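Local coordinates for putative lipoprotein GNA1162 (PDB 4HRV) that is of unknown function but, as a bacterial lipoprotein of the GNA1162-like (DUF799) family, is probably held at a membrane by its attached lipid, at residues A112-S117 / K121-G126; G33-T38 / F50-V55; V73-L78 / V87-V92; N62-T65 / D69-A72; Y95-Q100 / S104-S109. The protein carries 3 engineered substitutions. One frame throughout, in Å; residues are numbered along the deposited sequence.

Contact 1 of 5, residues A112-S117 / K121-G126; sequences ARLVDS and KELWSG
Residues 112-116 and 122-126 run antiparallel, with segment axes 4.4 Å apart at their closest. Ala-112 and Gly-126 form one hydrogen-bonded pair, Leu-114 and Trp-124 another. The register slips by one residue beyond Leu-114, whose O faces two amides: it takes Leu-123 N at 2.7 Å in a nearly straight bond, and Trp-124 N at 3.4 Å in a weak one. Asp-116 N then finds Lys-121 O at 2.7 Å.

Apolar side chains cover one side of the ladder. Trp-124 has CG anti to its own backbone N (chi1 171°), which carries the six-membered ring back to Ala-112, CZ3 lying 3.9 Å from Ala-112 CB. Gly-126 N sits over one face of this indole toward its rim; a residue with no side chain suits this place, since the indole already lies where a CB would go. Leu-114 meets Trp-124 CB to CB at 4.0 Å and reaches Leu-123 with CD2. On the other side Arg-113 and Glu-122 cross at about a right angle, Arg-113 CB and CD both coming near Glu-122 OE2, while their charged ends stay apart. Trp-124 NE1 binds Glu-132 of the second subunit, where Gly-126 also extends the sheet across the interface. Two residues opposed to one make a classic beta bulge, here at the turn end of a beta hairpin.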
# COMPACT_ATOMS: atom_id res chain seq x y z
N ALA B 112 -3.64 2.14 -12.08
CA ALA B 112 -2.87 3.14 -12.79
C ALA B 112 -2.13 2.51 -13.95
O ALA B 112 -1.88 1.31 -13.96
CB ALA B 112 -1.90 3.84 -11.86
N ARG B 113 -1.82 3.33 -14.95
CA ARG B 113 -0.98 2.89 -16.04
C ARG B 113 -0.07 4.03 -16.48
O ARG B 113 -0.47 5.19 -16.48
CB ARG B 113 -1.85 2.41 -17.21
CG ARG B 113 -2.64 3.49 -17.90
CD ARG B 113 -3.59 2.90 -18.94
NE ARG B 113 -4.04 3.92 -19.89
CZ ARG B 113 -5.00 4.80 -19.61
NH1 ARG B 113 -5.59 4.78 -18.43
NH2 ARG B 113 -5.36 5.70 -20.51
N LEU B 114 1.16 3.68 -16.84
CA LEU B 114 2.12 4.66 -17.34
C LEU B 114 2.27 4.47 -18.84
O LEU B 114 2.56 3.38 -19.31
CB LEU B 114 3.49 4.45 -16.69
CG LEU B 114 4.50 5.54 -17.05
CD1 LEU B 114 4.10 6.83 -16.36
CD2 LEU B 114 5.93 5.15 -16.66
N VAL B 115 2.05 5.52 -19.61
CA VAL B 115 2.17 5.38 -21.06
C VAL B 115 3.18 6.33 -21.68
O VAL B 115 3.32 7.48 -21.28
CB VAL B 115 0.81 5.52 -21.79
CG1 VAL B 115 -0.26 4.77 -21.07
CG2 VAL B 115 0.43 6.98 -21.96
N ASP B 116 3.88 5.82 -22.69
CA ASP B 116 4.81 6.60 -23.47
C ASP B 116 4.02 7.71 -24.17
O ASP B 116 3.05 7.43 -24.86
CB ASP B 116 5.51 5.68 -24.47
CG ASP B 116 6.55 6.41 -25.32
OD1 ASP B 116 6.25 7.50 -25.85
OD2 ASP B 116 7.66 5.86 -25.47
N SER B 117 4.42 8.95 -23.96
CA SER B 117 3.61 10.07 -24.41
C SER B 117 3.77 10.32 -25.91
O SER B 117 2.95 11.01 -26.51
CB SER B 117 3.95 11.34 -23.62
OG SER B 117 2.89 12.28 -23.69
N LYS B 121 2.26 3.89 -26.11
CA LYS B 121 2.55 2.54 -25.64
C LYS B 121 2.54 2.48 -24.12
O LYS B 121 3.06 3.36 -23.44
CB LYS B 121 3.87 1.99 -26.18
CG LYS B 121 4.21 0.60 -25.61
CD LYS B 121 5.54 0.06 -26.10
CE LYS B 121 5.81 -1.34 -25.54
NZ LYS B 121 5.81 -1.39 -24.04
N GLU B 122 1.93 1.43 -23.59
CA GLU B 122 1.89 1.24 -22.15
C GLU B 122 3.25 0.74 -21.64
O GLU B 122 3.80 -0.23 -22.15
CB GLU B 122 0.78 0.26 -21.78
CG GLU B 122 0.54 0.15 -20.28
CD GLU B 122 -0.66 -0.72 -19.94
OE1 GLU B 122 -0.45 -1.90 -19.60
OE2 GLU B 122 -1.80 -0.22 -20.00
N LEU B 123 3.78 1.41 -20.62
CA LEU B 123 5.09 1.08 -20.08
C LEU B 123 4.99 0.32 -18.76
O LEU B 123 5.90 -0.43 -18.39
CB LEU B 123 5.90 2.36 -19.88
CG LEU B 123 6.04 3.21 -21.14
CD1 LEU B 123 6.55 4.59 -20.79
CD2 LEU B 123 6.93 2.53 -22.16
N TRP B 124 3.88 0.53 -18.05
CA TRP B 124 3.69 -0.08 -16.74
C TRP B 124 2.22 -0.01 -16.36
O TRP B 124 1.52 0.90 -16.78
CB TRP B 124 4.51 0.67 -15.69
CG TRP B 124 4.22 0.26 -14.28
CD1 TRP B 124 4.80 -0.77 -13.60
CD2 TRP B 124 3.29 0.86 -13.37
NE1 TRP B 124 4.29 -0.85 -12.33
CE2 TRP B 124 3.36 0.14 -12.16
CE3 TRP B 124 2.41 1.94 -13.46
CZ2 TRP B 124 2.58 0.46 -11.04
CZ3 TRP B 124 1.63 2.26 -12.35
CH2 TRP B 124 1.73 1.52 -11.15
N SER B 125 1.75 -0.98 -15.57
CA SER B 125 0.42 -0.88 -14.97
C SER B 125 0.32 -1.66 -13.65
O SER B 125 0.94 -2.70 -13.48
CB SER B 125 -0.68 -1.30 -15.94
OG SER B 125 -0.70 -2.70 -16.12
N GLY B 126 -0.48 -1.12 -12.74
CA GLY B 126 -0.68 -1.74 -11.44
C GLY B 126 -1.99 -1.30 -10.83
O GLY B 126 -2.68 -0.41 -11.36

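Contact 2 of 5, residues G33-T38 / F50-V55; sequences GMLAST and FPAAVV. Engineered in segment 33-38: Met-34 (natural residue Val).
Ala-52 meets Leu-35 and Ala-36 where the beginning of helix 52-61 passes the short helix 34-37. Following the chain, Pro-51 comes first, at the N-cap position. Proline fits here because the start of a helix does not need its missing amide hydrogen; its own O accepts from Val-55 N at 3.2 Å, which secures the first turn.

Ala-52 comes next and carries the contact. Its CB points toward helix 34-37 and lies 3.7 Å from Leu-35 CG and 3.9 Å from Leu-35 CD2, so the methyl rests against the branch point and one arm of the leucine. The leucine reaches it because CG stands opposite the backbone N (chi1 -177°), swinging the branches off the helix. The same methyl is 4.5 Å from Ala-36 CB. Small side chains on both helices let the backbones approach to 5.5 Å between Ala-36 CA and Ala-52 CA.

One turn later Val-55 also turns this way, but its side chain packs on Leu-17 of strand 15-23, while Leu-35 reaches Val-18 of that strand. The partner helix is short and weakly bonded, and hydroxyls help hold it: Thr-38 OG1 donates to Leu-35 O at 2.9 Å, lying in the carbonyl plane, and Ser-37 OG donates to Met-34 O at 2.8 Å. Met-34, an engineered selenomethionine, faces the sheet and Gln-152 of the second subunit. The short helix, on the Ile-90 face, thus meets the start of helix 52-61 near the 48-49 edge of the sheet, in an alpha/beta fold with helices packed around a mixed sheet.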
# COMPACT_ATOMS: atom_id res chain seq x y z
N GLY B 33 -6.57 15.84 -3.30
CA GLY B 33 -5.18 15.87 -2.86
C GLY B 33 -4.32 14.72 -3.35
O GLY B 33 -3.13 14.66 -3.05
N MSE B 34 -4.91 13.81 -4.11
CA MSE B 34 -4.16 12.65 -4.56
C MSE B 34 -3.02 13.01 -5.52
O MSE B 34 -1.91 12.49 -5.40
CB MSE B 34 -5.10 11.63 -5.19
CG MSE B 34 -4.38 10.43 -5.74
SE MSE B 34 -5.64 9.04 -6.26
CE MSE B 34 -5.07 7.64 -5.01
N LEU B 35 -3.30 13.91 -6.46
CA LEU B 35 -2.29 14.35 -7.43
C LEU B 35 -1.02 14.80 -6.72
O LEU B 35 0.08 14.36 -7.06
CB LEU B 35 -2.84 15.47 -8.32
CG LEU B 35 -1.90 15.98 -9.42
CD1 LEU B 35 -1.35 14.82 -10.22
CD2 LEU B 35 -2.60 16.99 -10.34
N ALA B 36 -1.18 15.67 -5.72
CA ALA B 36 -0.07 16.13 -4.89
C ALA B 36 0.72 14.99 -4.22
O ALA B 36 1.94 15.04 -4.10
CB ALA B 36 -0.57 17.10 -3.84
N SER B 37 0.01 13.96 -3.78
CA SER B 37 0.66 12.87 -3.06
C SER B 37 1.63 12.04 -3.90
O SER B 37 2.40 11.23 -3.36
CB SER B 37 -0.39 11.95 -2.42
OG SER B 37 -0.80 10.95 -3.33
N THR B 38 1.61 12.22 -5.22
CA THR B 38 2.40 11.35 -6.08
C THR B 38 3.80 11.91 -6.30
O THR B 38 4.68 11.20 -6.76
CB THR B 38 1.74 11.13 -7.46
OG1 THR B 38 1.79 12.35 -8.20
CG2 THR B 38 0.30 10.69 -7.30
N PHE B 50 6.35 17.34 -12.62
CA PHE B 50 5.86 18.71 -12.43
C PHE B 50 5.03 18.80 -11.15
O PHE B 50 4.35 17.84 -10.77
CB PHE B 50 4.97 19.12 -13.62
CG PHE B 50 5.52 18.73 -14.98
CD1 PHE B 50 5.88 19.70 -15.91
CD2 PHE B 50 5.65 17.39 -15.35
CE1 PHE B 50 6.37 19.34 -17.17
CE2 PHE B 50 6.15 17.03 -16.60
CZ PHE B 50 6.51 18.00 -17.51
N PRO B 51 5.06 19.96 -10.47
CA PRO B 51 4.20 20.14 -9.30
C PRO B 51 2.74 20.11 -9.71
O PRO B 51 2.41 20.46 -10.84
CB PRO B 51 4.57 21.54 -8.79
CG PRO B 51 5.92 21.82 -9.39
CD PRO B 51 5.91 21.14 -10.72
N ALA B 52 1.87 19.68 -8.81
CA ALA B 52 0.46 19.56 -9.10
C ALA B 52 -0.14 20.92 -9.48
O ALA B 52 -0.95 21.02 -10.40
CB ALA B 52 -0.28 18.93 -7.92
N ALA B 53 0.26 21.97 -8.77
CA ALA B 53 -0.30 23.29 -9.02
C ALA B 53 0.02 23.79 -10.43
O ALA B 53 -0.76 24.49 -11.05
CB ALA B 53 0.19 24.28 -7.98
N VAL B 54 1.20 23.43 -10.92
CA VAL B 54 1.63 23.85 -12.23
C VAL B 54 0.83 23.13 -13.31
O VAL B 54 0.37 23.75 -14.27
CB VAL B 54 3.13 23.56 -12.42
CG1 VAL B 54 3.52 23.73 -13.85
CG2 VAL B 54 3.95 24.47 -11.53
N VAL B 55 0.67 21.83 -13.15
CA VAL B 55 -0.09 21.03 -14.10
C VAL B 55 -1.56 21.48 -14.16
O VAL B 55 -2.11 21.74 -15.23
CB VAL B 55 -0.01 19.53 -13.71
CG1 VAL B 55 -0.90 18.70 -14.61
CG2 VAL B 55 1.43 19.05 -13.80

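Contact 3 of 5, residues V73-L78 / V87-V92; sequences VRPEKL and VLYITV
Leu-78 and Pro-75, at the start of helix 75-82, lie against Val-87 and Tyr-89 of strand 86-99, the last helix-to-strand step of a beta-alpha-beta crossover that leads from strand 48-49 past strand 15-23 to the parallel strand 86-99.

The apolar part is small and buried. Leu-78 CD1 lies at the branches of Val-87, 3.9 Å from CG1, the two side chains crossing at about a right angle. The same methyl is 3.9 Å from Tyr-89 OH, and Pro-75 CG approaches that oxygen to 3.7 Å from across the end of the phenol. Tyr-89 has CG opposite its carbonyl carbon (chi1 -63°), which carries the ring toward the helix; Val-87 CG1 lies over one face, toward its rim. Branched and cyclic hydrocarbon side chains suit this buried place between helix and sheet.

Charge stays on the outer side of the helix, where Arg-74 NH1 and Glu-76 OE1 form a salt bridge of 2.8 Å. Tyrosine suits the boundary because its hydroxyl can still reach a polar partner: Tyr-89 OH donates at 2.6 Å to a water in the ring plane, and that water donates to Val-73 O, though the 2.5 Å length is shorter than usual and uncertain.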
# COMPACT_ATOMS: atom_id res chain seq x y z
N VAL B 73 -7.70 13.02 -23.72
CA VAL B 73 -6.80 13.69 -24.65
C VAL B 73 -5.75 12.70 -25.13
O VAL B 73 -5.24 11.91 -24.35
CB VAL B 73 -6.06 14.84 -23.96
CG1 VAL B 73 -4.98 15.43 -24.87
CG2 VAL B 73 -7.05 15.92 -23.54
N ARG B 74 -5.43 12.72 -26.42
CA ARG B 74 -4.36 11.84 -26.90
C ARG B 74 -3.03 12.21 -26.24
O ARG B 74 -2.69 13.38 -26.11
CB ARG B 74 -4.24 11.88 -28.44
CG ARG B 74 -5.39 11.15 -29.13
CD ARG B 74 -5.04 10.72 -30.54
NE ARG B 74 -4.57 11.83 -31.36
CZ ARG B 74 -3.30 12.01 -31.72
NH1 ARG B 74 -2.38 11.13 -31.33
NH2 ARG B 74 -2.96 13.04 -32.47
N PRO B 75 -2.26 11.20 -25.82
CA PRO B 75 -1.01 11.48 -25.12
C PRO B 75 -0.07 12.35 -25.95
O PRO B 75 0.63 13.18 -25.39
CB PRO B 75 -0.40 10.09 -24.91
CG PRO B 75 -1.59 9.18 -24.88
CD PRO B 75 -2.53 9.75 -25.90
N GLU B 76 -0.06 12.16 -27.26
CA GLU B 76 0.81 12.94 -28.13
C GLU B 76 0.51 14.44 -28.02
O GLU B 76 1.39 15.27 -28.14
CB GLU B 76 0.68 12.47 -29.58
CG GLU B 76 0.98 10.99 -29.81
CD GLU B 76 -0.15 10.06 -29.36
OE1 GLU B 76 -1.21 10.55 -28.90
OE2 GLU B 76 0.02 8.83 -29.47
N LYS B 77 -0.76 14.77 -27.79
CA LYS B 77 -1.16 16.15 -27.57
C LYS B 77 -0.59 16.66 -26.25
O LYS B 77 -0.08 17.79 -26.17
CB LYS B 77 -2.68 16.27 -27.55
CG LYS B 77 -3.37 15.95 -28.88
CD LYS B 77 -2.94 16.93 -29.97
CE LYS B 77 -4.01 17.03 -31.05
NZ LYS B 77 -4.45 15.69 -31.50
N LEU B 78 -0.68 15.84 -25.21
CA LEU B 78 -0.09 16.20 -23.93
C LEU B 78 1.39 16.49 -24.08
O LEU B 78 1.89 17.49 -23.56
CB LEU B 78 -0.31 15.10 -22.88
CG LEU B 78 -1.77 14.83 -22.56
CD1 LEU B 78 -1.87 13.80 -21.43
CD2 LEU B 78 -2.45 16.13 -22.17
N VAL B 87 3.05 9.63 -19.54
CA VAL B 87 1.90 10.14 -18.82
C VAL B 87 1.43 9.08 -17.87
O VAL B 87 1.31 7.90 -18.24
CB VAL B 87 0.72 10.49 -19.77
CG1 VAL B 87 -0.41 11.17 -19.00
CG2 VAL B 87 1.21 11.37 -20.90
N LEU B 88 1.15 9.49 -16.64
CA LEU B 88 0.64 8.58 -15.63
C LEU B 88 -0.84 8.82 -15.41
O LEU B 88 -1.25 9.93 -15.06
CB LEU B 88 1.43 8.75 -14.33
CG LEU B 88 0.98 7.88 -13.15
CD1 LEU B 88 1.28 6.40 -13.43
CD2 LEU B 88 1.66 8.34 -11.88
N TYR B 89 -1.63 7.79 -15.67
CA TYR B 89 -3.08 7.87 -15.48
C TYR B 89 -3.49 7.07 -14.24
O TYR B 89 -3.25 5.87 -14.15
CB TYR B 89 -3.81 7.28 -16.68
CG TYR B 89 -3.58 8.02 -17.99
CD1 TYR B 89 -2.72 7.51 -18.95
CD2 TYR B 89 -4.22 9.23 -18.25
CE1 TYR B 89 -2.51 8.19 -20.16
CE2 TYR B 89 -4.00 9.92 -19.45
CZ TYR B 89 -3.16 9.39 -20.40
OH TYR B 89 -2.94 10.08 -21.57
N ILE B 90 -4.14 7.75 -13.30
CA ILE B 90 -4.65 7.06 -12.10
C ILE B 90 -6.16 7.12 -12.08
O ILE B 90 -6.75 8.16 -12.37
CB ILE B 90 -4.12 7.72 -10.84
CG1 ILE B 90 -2.58 7.69 -10.84
CG2 ILE B 90 -4.71 7.06 -9.59
CD1 ILE B 90 -1.97 8.58 -9.80
N THR B 91 -6.79 6.00 -11.73
CA THR B 91 -8.23 5.93 -11.54
C THR B 91 -8.57 5.33 -10.17
O THR B 91 -8.12 4.23 -9.83
CB THR B 91 -8.90 5.10 -12.64
OG1 THR B 91 -8.64 5.70 -13.91
CG2 THR B 91 -10.41 5.00 -12.44
N VAL B 92 -9.34 6.06 -9.38
CA VAL B 92 -9.88 5.54 -8.13
C VAL B 92 -11.19 4.82 -8.43
O VAL B 92 -12.15 5.43 -8.92
CB VAL B 92 -10.14 6.67 -7.11
CG1 VAL B 92 -10.92 6.12 -5.88
CG2 VAL B 92 -8.84 7.30 -6.68
O HOH W 1 -4.74 11.95 -21.85

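Contact 4 of 5, residues N62-T65 / D69-A72; sequences NGMT and DIHA. Engineered in segment 62-65: Met-64 (natural residue Leu).
A Schellman motif ends helix 52-61, and the short connection between it and helix 67-72 brings Met-64 against Asp-69 and Ile-70 of the latter. Gly-63 is the C-prime residue of the motif; its positive phi of 80° is readily adopted by glycine, and it turns the chain out of the helix, while the amides of Gly-63 and Met-64 bond back to carbonyls of the helix's last turn.

Met-64 is an engineered residue, present as selenomethionine. Its chain is extended beyond CG, and it lies alongside Ile-70, the two running opposite ways. The selenium does most of the touching: Met-64 SE lies 4.0 Å from Ile-70 CG1 and also 4.0 Å from Asp-69 CB, while Met-64 CB adds a contact of 4.1 Å to Ile-70 CG1. Thus the aspartate offers only its methylene to the apolar chain. Its carboxylate is engaged through a water, which donates to Asp-69 OD2 at 2.9 Å and accepts from Thr-65 N at 3.0 Å. This bridge ties the backbone of the connection to the helix, and an acidic side chain suits a site at the protein surface where it can receive a water's hydrogen. Thr-65 turns its own side chain away, though its O lies 4.3 Å from Ile-70 CD1.

Ile-70 is buried, as fits a branched hydrocarbon residue on the inner side of a helix: it packs on Val-19 and Pro-20 of strand 15-23. Its neighbour His-71 gives NE2 to Pro-20 O and meets the ring of Tyr-89 on strand 86-99, while Val-73, ahead of helix 75-82, touches Met-64.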
# COMPACT_ATOMS: atom_id res chain seq x y z
N ASN B 62 -5.67 25.94 -20.72
CA ASN B 62 -6.02 25.30 -21.98
C ASN B 62 -7.48 24.88 -22.04
O ASN B 62 -7.86 24.04 -22.85
CB ASN B 62 -5.12 24.10 -22.26
CG ASN B 62 -3.74 24.51 -22.75
OD1 ASN B 62 -3.53 24.72 -23.95
ND2 ASN B 62 -2.80 24.63 -21.82
N GLY B 63 -8.30 25.48 -21.18
CA GLY B 63 -9.73 25.22 -21.19
C GLY B 63 -10.19 23.94 -20.51
O GLY B 63 -11.38 23.63 -20.54
N MSE B 64 -9.29 23.19 -19.87
CA MSE B 64 -9.68 21.91 -19.27
C MSE B 64 -9.51 21.84 -17.76
O MSE B 64 -8.48 22.21 -17.22
CB MSE B 64 -8.91 20.75 -19.91
CG MSE B 64 -9.37 20.38 -21.31
SE MSE B 64 -8.82 18.58 -21.83
CE MSE B 64 -9.50 18.62 -23.67
N THR B 65 -10.53 21.33 -17.08
CA THR B 65 -10.41 21.10 -15.64
C THR B 65 -10.97 19.74 -15.22
O THR B 65 -10.56 19.18 -14.22
CB THR B 65 -11.10 22.21 -14.83
OG1 THR B 65 -12.44 22.39 -15.30
CG2 THR B 65 -10.33 23.52 -14.97
N ASP B 69 -12.25 14.65 -19.20
CA ASP B 69 -11.82 15.29 -20.43
C ASP B 69 -10.32 15.03 -20.60
O ASP B 69 -9.85 14.67 -21.68
CB ASP B 69 -12.06 16.80 -20.39
CG ASP B 69 -13.53 17.17 -20.56
OD1 ASP B 69 -14.26 16.44 -21.27
OD2 ASP B 69 -13.95 18.20 -19.99
N ILE B 70 -9.56 15.21 -19.52
CA ILE B 70 -8.10 15.13 -19.61
C ILE B 70 -7.61 13.73 -19.99
O ILE B 70 -6.78 13.58 -20.89
CB ILE B 70 -7.43 15.68 -18.34
CG1 ILE B 70 -7.71 17.18 -18.23
CG2 ILE B 70 -5.92 15.42 -18.37
CD1 ILE B 70 -7.44 17.79 -16.88
N HIS B 71 -8.16 12.72 -19.33
CA HIS B 71 -7.81 11.33 -19.61
C HIS B 71 -8.18 10.90 -21.02
O HIS B 71 -7.74 9.84 -21.48
CB HIS B 71 -8.49 10.40 -18.62
CG HIS B 71 -7.86 10.39 -17.26
ND1 HIS B 71 -7.42 9.24 -16.66
CD2 HIS B 71 -7.61 11.40 -16.39
CE1 HIS B 71 -6.93 9.53 -15.46
NE2 HIS B 71 -7.03 10.83 -15.28
N ALA B 72 -8.99 11.71 -21.69
CA ALA B 72 -9.43 11.43 -23.05
C ALA B 72 -8.51 12.04 -24.12
O ALA B 72 -8.54 11.64 -25.28
CB ALA B 72 -10.86 11.94 -23.25
O HOH W 2 -12.91 20.63 -18.78

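Contact 5 of 5, residues Y95-Q100 / S104-S109; sequences YGTSYQ and SVTTVS
Ser-104 OG approaches the Tyr-99 ring obliquely, 2.9 Å from CD1, a very close contact, while Thr-97 CB lies over one face of that ring toward its rim. The ring of Tyr-95, four residues earlier in the same strand, is also met obliquely: Val-108 CG2 lies 3.8 Å from Tyr-95 CD2, the two side chains pointing the same way. Tyr-95 owes this to CG standing opposite its backbone N (chi1 -174°).

Between the tyrosines Thr-97 and Thr-106 lie alongside each other, Thr-97 OG1 3.2 Å from Thr-106 CG2. Packing is tighter than usual where Thr-97 CG2 meets Ser-104 CB at 3.2 Å. Branched side chains suit extended strands, and Ile-153 of the second subunit packs on Thr-106 and Val-108. On the opposite side of the sheet Ser-98 OG lies 3.6 Å from Val-105 CB and donates to a lone pair of Gln-100 OE1.

Gly-96 and Thr-107 make a hydrogen-bonded pair, Gly-96 O accepting from Thr-107 N at 2.9 Å; Ser-98 and Val-105 make the next, with Ser-98 N donating to Val-105 O at 3.0 Å. Glycine suits position 96 because its phi of 161° would jam a CB against the preceding carbonyl. Antiparallel pairing, regular from Tyr-95 and Val-108 to Ser-98 and Val-105, is that of a beta hairpin, formed by strands 86-99 and 104-116.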
# COMPACT_ATOMS: atom_id res chain seq x y z
N TYR B 95 -13.99 3.96 -3.08
CA TYR B 95 -13.68 4.87 -1.99
C TYR B 95 -14.88 5.00 -1.08
O TYR B 95 -15.93 5.51 -1.49
CB TYR B 95 -13.30 6.24 -2.53
CG TYR B 95 -12.83 7.23 -1.48
CD1 TYR B 95 -13.74 7.91 -0.67
CD2 TYR B 95 -11.48 7.49 -1.32
CE1 TYR B 95 -13.30 8.82 0.28
CE2 TYR B 95 -11.03 8.40 -0.37
CZ TYR B 95 -11.94 9.06 0.43
OH TYR B 95 -11.49 9.95 1.37
N GLY B 96 -14.74 4.56 0.16
CA GLY B 96 -15.84 4.70 1.08
C GLY B 96 -15.74 3.79 2.28
O GLY B 96 -14.70 3.16 2.52
N THR B 97 -16.83 3.71 3.02
CA THR B 97 -16.86 2.93 4.24
C THR B 97 -18.15 2.13 4.31
O THR B 97 -19.24 2.68 4.14
CB THR B 97 -16.77 3.83 5.48
OG1 THR B 97 -15.70 4.78 5.31
CG2 THR B 97 -16.51 3.00 6.73
N SER B 98 -18.02 0.82 4.51
CA SER B 98 -19.16 -0.03 4.78
C SER B 98 -19.51 0.16 6.24
O SER B 98 -18.74 -0.24 7.12
CB SER B 98 -18.80 -1.49 4.52
OG SER B 98 -17.74 -1.91 5.38
N TYR B 99 -20.65 0.79 6.51
CA TYR B 99 -21.05 1.07 7.88
C TYR B 99 -21.78 -0.11 8.50
O TYR B 99 -22.95 -0.35 8.22
CB TYR B 99 -21.89 2.34 7.97
CG TYR B 99 -21.08 3.61 7.86
CD1 TYR B 99 -20.38 4.11 8.96
CD2 TYR B 99 -20.99 4.31 6.67
CE1 TYR B 99 -19.63 5.27 8.87
CE2 TYR B 99 -20.25 5.47 6.57
CZ TYR B 99 -19.57 5.95 7.67
OH TYR B 99 -18.83 7.11 7.57
N GLN B 100 -21.07 -0.85 9.35
CA GLN B 100 -21.67 -1.97 10.04
C GLN B 100 -21.74 -1.66 11.53
O GLN B 100 -21.16 -0.67 11.99
CB GLN B 100 -20.87 -3.25 9.77
CG GLN B 100 -20.85 -3.62 8.28
CD GLN B 100 -19.82 -4.68 7.94
OE1 GLN B 100 -18.85 -4.41 7.22
NE2 GLN B 100 -20.01 -5.89 8.46
N SER B 104 -17.01 0.02 11.15
CA SER B 104 -17.07 0.35 9.74
C SER B 104 -15.70 0.07 9.13
O SER B 104 -14.68 0.21 9.79
CB SER B 104 -17.46 1.81 9.55
OG SER B 104 -18.69 2.10 10.21
N VAL B 105 -15.68 -0.37 7.88
CA VAL B 105 -14.43 -0.71 7.24
C VAL B 105 -14.26 0.23 6.06
O VAL B 105 -15.15 0.31 5.22
CB VAL B 105 -14.43 -2.16 6.75
CG1 VAL B 105 -13.25 -2.44 5.82
CG2 VAL B 105 -14.45 -3.12 7.94
N THR B 106 -13.14 0.94 6.01
CA THR B 106 -12.91 1.84 4.88
C THR B 106 -12.04 1.16 3.83
O THR B 106 -11.03 0.52 4.15
CB THR B 106 -12.28 3.19 5.28
OG1 THR B 106 -10.87 3.04 5.46
CG2 THR B 106 -12.91 3.75 6.55
N THR B 107 -12.44 1.32 2.57
CA THR B 107 -11.75 0.69 1.47
C THR B 107 -11.43 1.75 0.43
O THR B 107 -12.29 2.56 0.09
CB THR B 107 -12.65 -0.38 0.81
OG1 THR B 107 -12.91 -1.44 1.74
CG2 THR B 107 -11.98 -0.94 -0.44
N VAL B 108 -10.19 1.76 -0.06
CA VAL B 108 -9.82 2.56 -1.22
C VAL B 108 -9.10 1.66 -2.21
O VAL B 108 -8.21 0.91 -1.83
CB VAL B 108 -8.90 3.74 -0.85
CG1 VAL B 108 -8.59 4.58 -2.11
CG2 VAL B 108 -9.55 4.61 0.19
N SER B 109 -9.51 1.72 -3.47
CA SER B 109 -8.86 0.94 -4.51
C SER B 109 -8.62 1.87 -5.69
O SER B 109 -9.46 2.72 -6.01
CB SER B 109 -9.74 -0.22 -4.96
OG SER B 109 -10.18 -1.00 -3.86

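The contacts lie in one alpha/beta domain. In chain order contact 2 comes first, then contacts 4, 3, 5 and 1. Contacts 5 and 1 are hairpins along strands 86-99, 104-116 and 122-133, their centres 28 Å apart on opposite sides of the chain's centre, and contact 3 packs a helix on strand 86-99. Contacts 1, 3 and 4 form a chain of neighbours, contact 3 lying, centre to centre, about 9 Å from contact 1 and 10 Å from contact 4. Contact 2 touches contact 3 through Met-34 and Thr-38, on the other face of the sheet. Contact 1 extends the sheet into the second subunit, while contacts 2 and 5 pack against it.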